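Long-range contacts in beta chain (Acipenser persicus, PDB 6IYH), which probably carries oxygen in sturgeon blood as the haem-bearing beta subunit of a four-chain haemoglobin: residues L13-V22 / L109-F117; S92-Q103 / I137-H145. All coordinates share one frame; numbering follows the deposited sequence. Where two conformers were deposited one is given.

Interaction 1 of 2, residues L13-V22 / L109-F117; sequences LWAKVNVESV and LSIVLAATF
Leu13 lies over one face of the Phe117 ring and also touches Leu113, a small case of how a helical corner is fitted to a helix distant in sequence by shape more than by polar bonding. Leu13 CG stands 4.0 Å from the centroid of the Phe117 ring, 16° off the normal, a CH-pi contact, and its CD2 branch reaches on to Phe117 CE2 at 3.6 Å. The leucine gets there with CG anti to its backbone nitrogen (chi1 -170°). The other face of the ring is taken by the neighbouring Thr116 CG2, and Lys16 CB meets its edge in plane, 3.8 Å from Phe117 CE1.

The tight part is a knob into a hole: Val22 sits among Leu109, Val112, Leu113 and Thr116. Val22 CG1 does most of the work, 3.8 Å from Leu109 CD1 and 3.9 Å from Val112 CG1, while CG2 turns to Thr116. Leu113 CD2 bridges this socket to Leu13.

Toward solvent the fit relaxes. Lys16 offers its CB to the ring and then runs outward, extended, and exposed Thr116 turns back on its own helix, its OG1 2.7 Å from Val112 O, which the Thr116 backbone N reaches from the opposite face of the carbonyl plane. Asn18, also exposed, caps helix 19-33, its OD1 accepting from Ser21 N at 3.1 Å. Ser110, Ile111, Ala114 and Ala115, elsewhere on helix 100-117, pack against the chain of a different protein in the assembly.

The Thr116 hydroxyl and the Asn18 carbonyl oxygen are thus engaged within their own segments, and what joins the corner between helices 4-14 and 19-33 to helix 100-117 is dispersion and the burial of apolar carbon, which depends on complementary shape.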
loop_
_atom_site.group_PDB
_atom_site.type_symbol
_atom_site.label_atom_id
_atom_site.label_comp_id
_atom_site.label_asym_id
_atom_site.label_seq_id
_atom_site.Cartn_x
_atom_site.Cartn_y
_atom_site.Cartn_z
ATOM N N LEU B 13 -9.219 -4.128 -27.808
ATOM C CA LEU B 13 -9.291 -5.281 -26.928
ATOM C C LEU B 13 -10.682 -5.381 -26.338
ATOM O O LEU B 13 -11.210 -6.488 -26.228
ATOM C CB LEU B 13 -8.217 -5.154 -25.809
ATOM C CG LEU B 13 -8.067 -6.441 -24.998
ATOM C CD1 LEU B 13 -6.680 -6.615 -24.359
ATOM C CD2 LEU B 13 -8.974 -6.374 -23.777
ATOM N N TRP B 14 -11.303 -4.260 -25.980
ATOM C CA TRP B 14 -12.624 -4.236 -25.355
ATOM C C TRP B 14 -13.652 -4.840 -26.269
ATOM O O TRP B 14 -14.559 -5.559 -25.830
ATOM C CB TRP B 14 -13.074 -2.863 -24.956
ATOM C CG TRP B 14 -14.302 -2.853 -24.191
ATOM C CD1 TRP B 14 -15.508 -2.373 -24.534
ATOM C CD2 TRP B 14 -14.467 -3.422 -22.855
ATOM N NE1 TRP B 14 -16.409 -2.620 -23.547
ATOM C CE2 TRP B 14 -15.798 -3.222 -22.492
ATOM C CE3 TRP B 14 -13.607 -4.103 -21.977
ATOM C CZ2 TRP B 14 -16.330 -3.672 -21.252
ATOM C CZ3 TRP B 14 -14.120 -4.478 -20.712
ATOM C CH2 TRP B 14 -15.441 -4.273 -20.392
ATOM N N ALA B 15 -13.478 -4.601 -27.570
ATOM C CA ALA B 15 -14.453 -5.142 -28.528
ATOM C C ALA B 15 -14.483 -6.666 -28.556
ATOM O O ALA B 15 -15.455 -7.255 -29.084
ATOM C CB ALA B 15 -14.152 -4.597 -29.914
ATOM N N LYS B 16 -13.476 -7.345 -27.991
ATOM C CA LYS B 16 -13.426 -8.778 -27.950
ATOM C C LYS B 16 -13.621 -9.313 -26.508
ATOM O O LYS B 16 -13.460 -10.493 -26.320
ATOM C CB LYS B 16 -12.093 -9.298 -28.428
ATOM C CG LYS B 16 -11.771 -8.916 -29.854
ATOM C CD LYS B 16 -10.468 -9.558 -30.306
ATOM C CE LYS B 16 -10.583 -9.660 -31.823
ATOM N NZ LYS B 16 -9.275 -9.920 -32.468
ATOM N N VAL B 17 -13.921 -8.445 -25.552
ATOM C CA VAL B 17 -14.085 -8.953 -24.132
ATOM C C VAL B 17 -15.524 -9.489 -23.932
ATOM O O VAL B 17 -16.489 -8.767 -24.093
ATOM C CB VAL B 17 -13.794 -7.826 -23.113
ATOM C CG1 VAL B 17 -14.357 -8.161 -21.728
ATOM C CG2 VAL B 17 -12.280 -7.559 -23.068
ATOM N N ASN B 18 -15.602 -10.714 -23.495
ATOM C CA ASN B 18 -16.813 -11.310 -23.009
ATOM C C ASN B 18 -16.947 -10.863 -21.549
ATOM O O ASN B 18 -16.247 -11.375 -20.677
ATOM C CB ASN B 18 -16.722 -12.839 -23.115
ATOM C CG ASN B 18 -17.953 -13.549 -22.566
ATOM O OD1 ASN B 18 -18.649 -13.021 -21.734
ATOM N ND2 ASN B 18 -18.182 -14.754 -23.000
ATOM N N VAL B 19 -17.867 -9.947 -21.299
ATOM C CA VAL B 19 -17.908 -9.328 -19.944
ATOM C C VAL B 19 -18.391 -10.320 -18.904
ATOM O O VAL B 19 -18.024 -10.224 -17.722
ATOM C CB VAL B 19 -18.772 -8.044 -19.908
ATOM C CG1 VAL B 19 -18.187 -6.941 -20.752
ATOM C CG2 VAL B 19 -20.203 -8.293 -20.404
ATOM N N GLU B 20 -19.135 -11.339 -19.299
ATOM C CA GLU B 20 -19.565 -12.387 -18.359
ATOM C C GLU B 20 -18.399 -13.284 -17.918
ATOM O O GLU B 20 -18.151 -13.507 -16.713
ATOM C CB GLU B 20 -20.612 -13.287 -19.033
ATOM C CG GLU B 20 -21.934 -12.594 -19.149
ATOM C CD GLU B 20 -22.968 -13.376 -19.941
ATOM O OE1 GLU B 20 -22.893 -14.623 -19.980
ATOM O OE2 GLU B 20 -23.814 -12.718 -20.518
ATOM N N SER B 21 -17.642 -13.755 -18.889
ATOM C CA SER B 21 -16.535 -14.582 -18.620
ATOM C C SER B 21 -15.381 -13.861 -17.932
ATOM O O SER B 21 -14.891 -14.317 -16.907
ATOM C CB SER B 21 -16.090 -15.228 -19.893
ATOM O OG SER B 21 -14.938 -16.026 -19.711
ATOM N N VAL B 22 -14.947 -12.753 -18.485
ATOM C CA VAL B 22 -13.852 -11.988 -17.894
ATOM C C VAL B 22 -14.274 -11.430 -16.538
ATOM O O VAL B 22 -13.525 -11.472 -15.594
ATOM C CB VAL B 22 -13.401 -10.848 -18.835
ATOM C CG1 VAL B 22 -12.512 -9.786 -18.180
ATOM C CG2 VAL B 22 -12.741 -11.512 -20.040
ATOM N N LEU B 109 -7.984 -8.195 -12.781
ATOM C CA LEU B 109 -8.517 -7.931 -14.153
ATOM C C LEU B 109 -7.412 -7.987 -15.179
ATOM O O LEU B 109 -7.569 -8.677 -16.230
ATOM C CB LEU B 109 -9.247 -6.586 -14.171
ATOM C CG LEU B 109 -9.718 -6.168 -15.571
ATOM C CD1 LEU B 109 -10.623 -7.176 -16.177
ATOM C CD2 LEU B 109 -10.378 -4.792 -15.522
ATOM N N SER B 110 -6.263 -7.365 -14.882
ATOM C CA SER B 110 -5.114 -7.454 -15.813
ATOM C C SER B 110 -4.665 -8.889 -16.053
ATOM O O SER B 110 -4.394 -9.303 -17.180
ATOM C CB SER B 110 -3.952 -6.588 -15.332
ATOM O OG SER B 110 -2.921 -6.554 -16.257
ATOM N N ILE B 111 -4.543 -9.652 -14.969
ATOM C CA ILE B 111 -4.268 -11.099 -15.032
ATOM C C ILE B 111 -5.262 -11.845 -15.881
ATOM O O ILE B 111 -4.873 -12.632 -16.695
ATOM C CB ILE B 111 -4.086 -11.690 -13.606
ATOM C CG1 ILE B 111 -2.799 -11.183 -12.998
ATOM C CG2 ILE B 111 -4.132 -13.181 -13.537
ATOM C CD1 ILE B 111 -2.573 -11.342 -11.480
ATOM N N VAL B 112 -6.539 -11.619 -15.670
ATOM C CA VAL B 112 -7.541 -12.266 -16.479
ATOM C C VAL B 112 -7.395 -11.860 -17.997
ATOM O O VAL B 112 -7.608 -12.731 -18.865
ATOM C CB VAL B 112 -8.939 -12.001 -15.939
ATOM C CG1 VAL B 112 -10.012 -12.489 -16.925
ATOM C CG2 VAL B 112 -9.132 -12.721 -14.659
ATOM N N LEU B 113 -7.141 -10.589 -18.277
ATOM C CA LEU B 113 -7.003 -10.173 -19.673
ATOM C C LEU B 113 -5.783 -10.895 -20.253
ATOM O O LEU B 113 -5.850 -11.382 -21.351
ATOM C CB LEU B 113 -6.800 -8.682 -19.830
ATOM C CG LEU B 113 -8.009 -7.855 -19.417
ATOM C CD1 LEU B 113 -7.694 -6.397 -19.488
ATOM C CD2 LEU B 113 -9.249 -8.177 -20.229
ATOM N N ALA B 114 -4.667 -10.939 -19.522
ATOM C CA ALA B 114 -3.468 -11.757 -19.977
ATOM C C ALA B 114 -3.822 -13.197 -20.287
ATOM O O ALA B 114 -3.463 -13.766 -21.354
ATOM C CB ALA B 114 -2.374 -11.682 -18.929
ATOM N N ALA B 115 -4.529 -13.852 -19.365
ATOM C CA ALA B 115 -4.936 -15.266 -19.540
ATOM C C ALA B 115 -5.856 -15.430 -20.773
ATOM O O ALA B 115 -5.719 -16.445 -21.518
ATOM C CB ALA B 115 -5.591 -15.797 -18.269
ATOM N N THR B 116 -6.713 -14.449 -20.989
ATOM C CA THR B 116 -7.720 -14.503 -22.006
ATOM C C THR B 116 -7.119 -14.224 -23.398
ATOM O O THR B 116 -7.547 -14.853 -24.392
ATOM C CB THR B 116 -8.844 -13.474 -21.703
ATOM O OG1 THR B 116 -9.515 -13.844 -20.456
ATOM C CG2 THR B 116 -9.911 -13.423 -22.806
ATOM N N PHE B 117 -6.188 -13.275 -23.500
ATOM C CA PHE B 117 -5.696 -12.777 -24.796
ATOM C C PHE B 117 -4.337 -13.303 -25.166
ATOM O O PHE B 117 -3.981 -13.217 -26.372
ATOM C CB PHE B 117 -5.797 -11.259 -24.870
ATOM C CG PHE B 117 -7.197 -10.793 -24.982
ATOM C CD1 PHE B 117 -7.857 -10.793 -26.251
ATOM C CD2 PHE B 117 -7.905 -10.370 -23.863
ATOM C CE1 PHE B 117 -9.190 -10.398 -26.314
ATOM C CE2 PHE B 117 -9.190 -9.930 -23.949
ATOM C CZ PHE B 117 -9.864 -9.998 -25.192
#

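Interaction 2 of 2, residues S92-Q103 / I137-H145. With HEM (protoporphyrin IX containing Fe), chain D.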
loop_
_atom_site.group_PDB
_atom_site.type_symbol
_atom_site.label_atom_id
_atom_site.label_comp_id
_atom_site.label_asym_id
_atom_site.label_seq_id
_atom_site.Cartn_x
_atom_site.Cartn_y
_atom_site.Cartn_z
ATOM N N SER B 92 -17.602 3.933 -0.896
ATOM C CA SER B 92 -17.142 4.518 0.382
ATOM C C SER B 92 -18.182 4.534 1.508
ATOM O O SER B 92 -18.047 3.922 2.594
ATOM C CB SER B 92 -16.657 5.948 0.127
ATOM O OG SER B 92 -16.496 6.584 1.377
ATOM N N GLU B 93 -19.285 5.250 1.259
ATOM C CA GLU B 93 -20.212 5.593 2.349
ATOM C C GLU B 93 -21.198 4.534 2.665
ATOM O O GLU B 93 -21.629 4.458 3.774
ATOM C CB GLU B 93 -20.902 6.919 2.011
ATOM C CG GLU B 93 -19.903 8.063 1.884
ATOM C CD GLU B 93 -20.502 9.354 1.315
ATOM O OE1 GLU B 93 -21.745 9.410 1.153
ATOM O OE2 GLU B 93 -19.723 10.305 1.002
ATOM N N THR B 94 -21.637 3.712 1.713
ATOM C CA THR B 94 -22.524 2.602 1.994
ATOM C C THR B 94 -21.771 1.362 2.287
ATOM O O THR B 94 -22.146 0.636 3.199
ATOM C CB THR B 94 -23.529 2.417 0.794
ATOM O OG1 THR B 94 -24.257 3.640 0.619
ATOM C CG2 THR B 94 -24.470 1.350 0.972
ATOM N N LEU B 95 -20.697 1.063 1.520
ATOM C CA LEU B 95 -20.092 -0.286 1.590
ATOM C C LEU B 95 -18.836 -0.315 2.456
ATOM O O LEU B 95 -18.424 -1.396 2.894
ATOM C CB LEU B 95 -19.752 -0.791 0.204
ATOM C CG LEU B 95 -20.935 -0.858 -0.785
ATOM C CD1 LEU B 95 -20.374 -1.461 -2.069
ATOM C CD2 LEU B 95 -22.090 -1.722 -0.324
ATOM N N HIS B 96 -18.243 0.846 2.657
ATOM C CA HIS B 96 -17.045 1.003 3.455
ATOM C C HIS B 96 -15.880 0.171 2.895
ATOM O O HIS B 96 -15.079 -0.380 3.664
ATOM C CB HIS B 96 -17.275 0.635 4.915
ATOM C CG HIS B 96 -18.580 1.153 5.469
ATOM N ND1 HIS B 96 -18.774 2.466 5.820
ATOM C CD2 HIS B 96 -19.746 0.518 5.696
ATOM C CE1 HIS B 96 -20.029 2.633 6.219
ATOM N NE2 HIS B 96 -20.642 1.471 6.144
ATOM N N VAL B 97 -15.747 0.162 1.568
ATOM C CA VAL B 97 -14.673 -0.746 1.002
ATOM C C VAL B 97 -13.329 -0.027 1.110
ATOM O O VAL B 97 -13.165 1.125 0.662
ATOM C CB VAL B 97 -14.945 -1.027 -0.463
ATOM C CG1 VAL B 97 -13.761 -1.761 -1.126
ATOM C CG2 VAL B 97 -16.243 -1.777 -0.697
ATOM N N ASP B 98 -12.329 -0.648 1.793
ATOM C CA ASP B 98 -11.011 -0.049 1.796
ATOM C C ASP B 98 -10.452 0.029 0.377
ATOM O O ASP B 98 -10.488 -0.985 -0.342
ATOM C CB ASP B 98 -10.019 -0.803 2.646
ATOM C CG ASP B 98 -8.687 -0.099 2.736
ATOM O OD1 ASP B 98 -7.880 -0.074 1.754
ATOM O OD2 ASP B 98 -8.407 0.447 3.786
ATOM N N PRO B 99 -10.000 1.212 -0.030
ATOM C CA PRO B 99 -9.618 1.406 -1.445
ATOM C C PRO B 99 -8.455 0.550 -1.935
ATOM O O PRO B 99 -8.291 0.403 -3.149
ATOM C CB PRO B 99 -9.222 2.871 -1.518
ATOM C CG PRO B 99 -9.717 3.490 -0.266
ATOM C CD PRO B 99 -9.969 2.478 0.763
ATOM N N ASP B 100 -7.649 -0.041 -1.025
ATOM C CA ASP B 100 -6.632 -0.978 -1.504
ATOM C C ASP B 100 -7.213 -2.134 -2.256
ATOM O O ASP B 100 -6.601 -2.652 -3.150
ATOM C CB ASP B 100 -5.837 -1.558 -0.322
ATOM C CG ASP B 100 -4.846 -0.577 0.249
ATOM O OD1 ASP B 100 -4.721 0.549 -0.244
ATOM O OD2 ASP B 100 -4.143 -0.973 1.160
ATOM N N ASN B 101 -8.456 -2.496 -1.959
ATOM C CA ASN B 101 -9.092 -3.555 -2.678
ATOM C C ASN B 101 -9.408 -3.218 -4.153
ATOM O O ASN B 101 -9.454 -4.166 -4.954
ATOM C CB ASN B 101 -10.330 -3.966 -1.982
ATOM C CG ASN B 101 -10.043 -4.482 -0.594
ATOM O OD1 ASN B 101 -9.343 -5.466 -0.471
ATOM N ND2 ASN B 101 -10.612 -3.853 0.413
ATOM N N PHE B 102 -9.598 -1.949 -4.522
ATOM C CA PHE B 102 -9.724 -1.605 -5.948
ATOM C C PHE B 102 -8.450 -1.990 -6.723
ATOM O O PHE B 102 -8.539 -2.430 -7.882
ATOM C CB PHE B 102 -10.016 -0.102 -6.124
ATOM C CG PHE B 102 -11.276 0.359 -5.403
ATOM C CD1 PHE B 102 -12.478 -0.387 -5.464
ATOM C CD2 PHE B 102 -11.274 1.530 -4.718
ATOM C CE1 PHE B 102 -13.626 0.062 -4.786
ATOM C CE2 PHE B 102 -12.432 1.973 -4.047
ATOM C CZ PHE B 102 -13.568 1.253 -4.076
ATOM N N GLN B 103 -7.269 -1.847 -6.090
ATOM C CA GLN B 103 -6.002 -2.213 -6.688
ATOM C C GLN B 103 -5.900 -3.684 -6.834
ATOM O O GLN B 103 -5.424 -4.183 -7.878
ATOM C CB GLN B 103 -4.814 -1.687 -5.934
ATOM C CG GLN B 103 -4.919 -0.172 -5.852
ATOM C CD GLN B 103 -3.673 0.574 -5.410
ATOM O OE1 GLN B 103 -3.753 1.764 -4.977
ATOM N NE2 GLN B 103 -2.507 -0.050 -5.594
ATOM N N ILE B 137 -9.342 3.091 -10.729
ATOM C CA ILE B 137 -9.081 3.029 -9.296
ATOM C C ILE B 137 -9.109 4.415 -8.637
ATOM O O ILE B 137 -9.683 4.618 -7.558
ATOM C CB ILE B 137 -7.748 2.350 -9.051
ATOM C CG1 ILE B 137 -7.871 0.867 -9.366
ATOM C CG2 ILE B 137 -7.279 2.541 -7.613
ATOM C CD1 ILE B 137 -6.564 0.210 -9.648
ATOM N N SER B 138 -8.452 5.329 -9.281
ATOM C CA SER B 138 -8.404 6.686 -8.791
ATOM C C SER B 138 -9.855 7.248 -8.728
ATOM O O SER B 138 -10.250 7.897 -7.730
ATOM C CB SER B 138 -7.456 7.504 -9.659
ATOM O OG SER B 138 -7.604 8.856 -9.277
ATOM N N ALA B 139 -10.644 7.049 -9.788
ATOM C CA ALA B 139 -12.047 7.509 -9.779
ATOM C C ALA B 139 -12.888 6.892 -8.649
ATOM O O ALA B 139 -13.745 7.584 -8.023
ATOM C CB ALA B 139 -12.691 7.248 -11.103
ATOM N N LEU B 140 -12.677 5.582 -8.374
ATOM C CA LEU B 140 -13.402 4.925 -7.313
ATOM C C LEU B 140 -12.961 5.354 -5.926
ATOM O O LEU B 140 -13.789 5.345 -5.043
ATOM C CB LEU B 140 -13.275 3.388 -7.421
ATOM C CG LEU B 140 -14.100 2.864 -8.576
ATOM C CD1 LEU B 140 -13.784 1.403 -8.804
ATOM C CD2 LEU B 140 -15.590 3.011 -8.259
ATOM N N SER B 141 -11.689 5.698 -5.777
ATOM C CA SER B 141 -11.095 6.184 -4.492
ATOM C C SER B 141 -11.436 7.676 -4.191
ATOM O O SER B 141 -11.312 8.167 -3.074
ATOM C CB SER B 141 -9.598 5.968 -4.541
ATOM O OG SER B 141 -9.314 4.594 -4.808
ATOM N N LYS B 142 -11.950 8.414 -5.170
ATOM C CA LYS B 142 -11.961 9.887 -5.060
ATOM C C LYS B 142 -12.926 10.403 -4.000
ATOM O O LYS B 142 -12.587 11.297 -3.192
ATOM C CB LYS B 142 -12.299 10.537 -6.415
ATOM C CG LYS B 142 -12.139 12.034 -6.338
ATOM C CD LYS B 142 -12.330 12.685 -7.671
ATOM C CE LYS B 142 -11.736 14.083 -7.621
ATOM N NZ LYS B 142 -12.370 14.932 -8.664
ATOM N N GLU B 143 -14.134 9.848 -3.973
ATOM C CA GLU B 143 -15.179 10.339 -3.024
ATOM C C GLU B 143 -14.953 9.728 -1.612
ATOM O O GLU B 143 -15.820 9.855 -0.714
ATOM C CB GLU B 143 -16.587 10.104 -3.538
ATOM C CG GLU B 143 -16.751 10.470 -5.023
ATOM C CD GLU B 143 -16.585 11.941 -5.364
ATOM O OE1 GLU B 143 -15.996 12.241 -6.444
ATOM O OE2 GLU B 143 -17.093 12.778 -4.593
ATOM N N TYR B 144 -13.773 9.097 -1.411
ATOM C CA TYR B 144 -13.336 8.806 -0.037
ATOM C C TYR B 144 -13.020 10.128 0.648
ATOM O O TYR B 144 -13.009 10.130 1.870
ATOM C CB TYR B 144 -12.248 7.694 0.070
ATOM C CG TYR B 144 -12.826 6.284 -0.196
ATOM C CD1 TYR B 144 -12.922 5.361 0.798
ATOM C CD2 TYR B 144 -13.336 5.927 -1.466
ATOM C CE1 TYR B 144 -13.457 4.062 0.563
ATOM C CE2 TYR B 144 -13.865 4.649 -1.706
ATOM C CZ TYR B 144 -13.899 3.713 -0.681
ATOM O OH TYR B 144 -14.493 2.511 -0.955
ATOM N N HIS B 145 -12.864 11.223 -0.137
ATOM C CA HIS B 145 -13.083 12.643 0.314
ATOM C C HIS B 145 -13.382 13.714 -0.794
ATOM O O HIS B 145 -13.731 13.441 -1.986
ATOM C CB HIS B 145 -11.887 13.114 1.175
ATOM C CG HIS B 145 -12.157 13.024 2.631
ATOM N ND1 HIS B 145 -11.300 12.408 3.524
ATOM C CD2 HIS B 145 -13.253 13.386 3.342
ATOM C CE1 HIS B 145 -11.843 12.427 4.734
ATOM N NE2 HIS B 145 -13.026 13.016 4.651
HETATM C CHA HEM D . -21.444 -3.042 -6.204
HETATM C CHB HEM D . -18.484 -1.532 -9.669
HETATM C CHC HEM D . -14.715 -2.903 -6.929
HETATM C CHD HEM D . -17.725 -4.261 -3.414
HETATM C C1A HEM D . -20.921 -2.490 -7.350
HETATM C C2A HEM D . -21.740 -2.088 -8.450
HETATM C C3A HEM D . -20.929 -1.693 -9.417
HETATM C C4A HEM D . -19.593 -1.866 -8.965
HETATM C CMA HEM D . -21.343 -1.163 -10.791
HETATM C CAA HEM D . -23.256 -2.072 -8.528
HETATM C CBA HEM D . -23.755 -0.682 -8.140
HETATM C CGA HEM D . -25.267 -0.519 -8.207
HETATM O O1A HEM D . -26.031 -1.135 -7.435
HETATM O O2A HEM D . -25.778 0.260 -9.031
HETATM C C1B HEM D . -17.168 -1.786 -9.229
HETATM C C2B HEM D . -15.985 -1.473 -9.982
HETATM C C3B HEM D . -14.943 -1.935 -9.232
HETATM C C4B HEM D . -15.496 -2.396 -7.965
HETATM C CMB HEM D . -15.841 -0.898 -11.402
HETATM C CAB HEM D . -13.483 -1.943 -9.464
HETATM C CBB HEM D . -12.924 -1.765 -10.674
HETATM C C1C HEM D . -15.155 -3.459 -5.751
HETATM C C2C HEM D . -14.366 -4.012 -4.673
HETATM C C3C HEM D . -15.242 -4.386 -3.664
HETATM C C4C HEM D . -16.583 -3.984 -4.094
HETATM C CMC HEM D . -12.910 -4.262 -4.842
HETATM C CAC HEM D . -15.002 -5.093 -2.380
HETATM C CBC HEM D . -13.801 -5.627 -2.111
HETATM C C1D HEM D . -19.006 -4.083 -3.966
HETATM C C2D HEM D . -20.194 -4.506 -3.245
HETATM C C3D HEM D . -21.253 -4.133 -3.977
HETATM C C4D HEM D . -20.645 -3.536 -5.167
HETATM C CMD HEM D . -20.232 -5.136 -1.850
HETATM C CAD HEM D . -22.730 -4.368 -3.695
HETATM C CBD HEM D . -22.960 -5.859 -4.082
HETATM C CGD HEM D . -24.373 -6.400 -3.935
HETATM O O1D HEM D . -25.192 -6.331 -4.869
HETATM O O2D HEM D . -24.679 -6.995 -2.905
HETATM N NA HEM D . -19.640 -2.353 -7.683
HETATM N NB HEM D . -16.833 -2.254 -8.004
HETATM N NC HEM D . -16.474 -3.428 -5.322
HETATM N ND HEM D . -19.254 -3.459 -5.144
HETATM FE FE HEM D . -18.090 -2.844 -6.508
HETATM O O HOH W 1 -17.979 -4.788 -7.246
#
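Tyr144 is held between Ser92 and Pro99, a worked case of an aromatic ring fixed on both faces and at its hydroxyl. Ser92 CB stands 3.5 Å from the centroid of the Tyr144 ring, nearly on the normal, and Pro99 CG lies over the opposite face, offset toward the rim. The hydroxyl donates to Val97 O in the carbonyl plane, on a lone pair; at 2.5 Å from Tyr144 OH to Val97 O the bond is short. A phenylalanine in its place would probably keep the two CH-pi faces but leave Val97 O without this donor and the ring freer to shift.

Phe102 comes from the other direction, Tyr144 CE2 lying at its edge. Leu140 CB sits over the centre of the Phe102 ring, 3.8 Å from the centroid, and the haem methine carbon CHC meets another part of that edge, 3.7 Å from Phe102 CD1. Leu140 CD1 itself reaches the haem at CAB.

Ile137 closes the far end. With CG1 anti to the carbonyl carbon (chi1 -71°), Ile137 CG1 runs against the backbone of Phe102, 3.7 Å from Phe102 O, while CG2 touches Gln103 CG.

A penultimate tyrosine bonded to the backbone carbonyl between the helices lettered F and G, beside the haem pocket, is a hallmark of haemoglobin chains.

Followed from the N terminus, the chain leaves interaction 1 at the corner 13-22, passes through the helices between, and meets the first half of interaction 2 at 92-103 before 109-117 closes the first loop. Only at 137-145, the C-terminal end, does the second loop close. The segments therefore alternate, and the two loops cross, sharing helix 100-117: its early part serves interaction 2, its later part interaction 1. The contacts lie on opposite sides of the chain's centre, their own centres about 23 Å apart. One fastens the first two helices to this shared helix; the other ties the end of helix 123-142 and the C-terminal residues after it to the turn between helices 85-94 and 100-117, beside the haem.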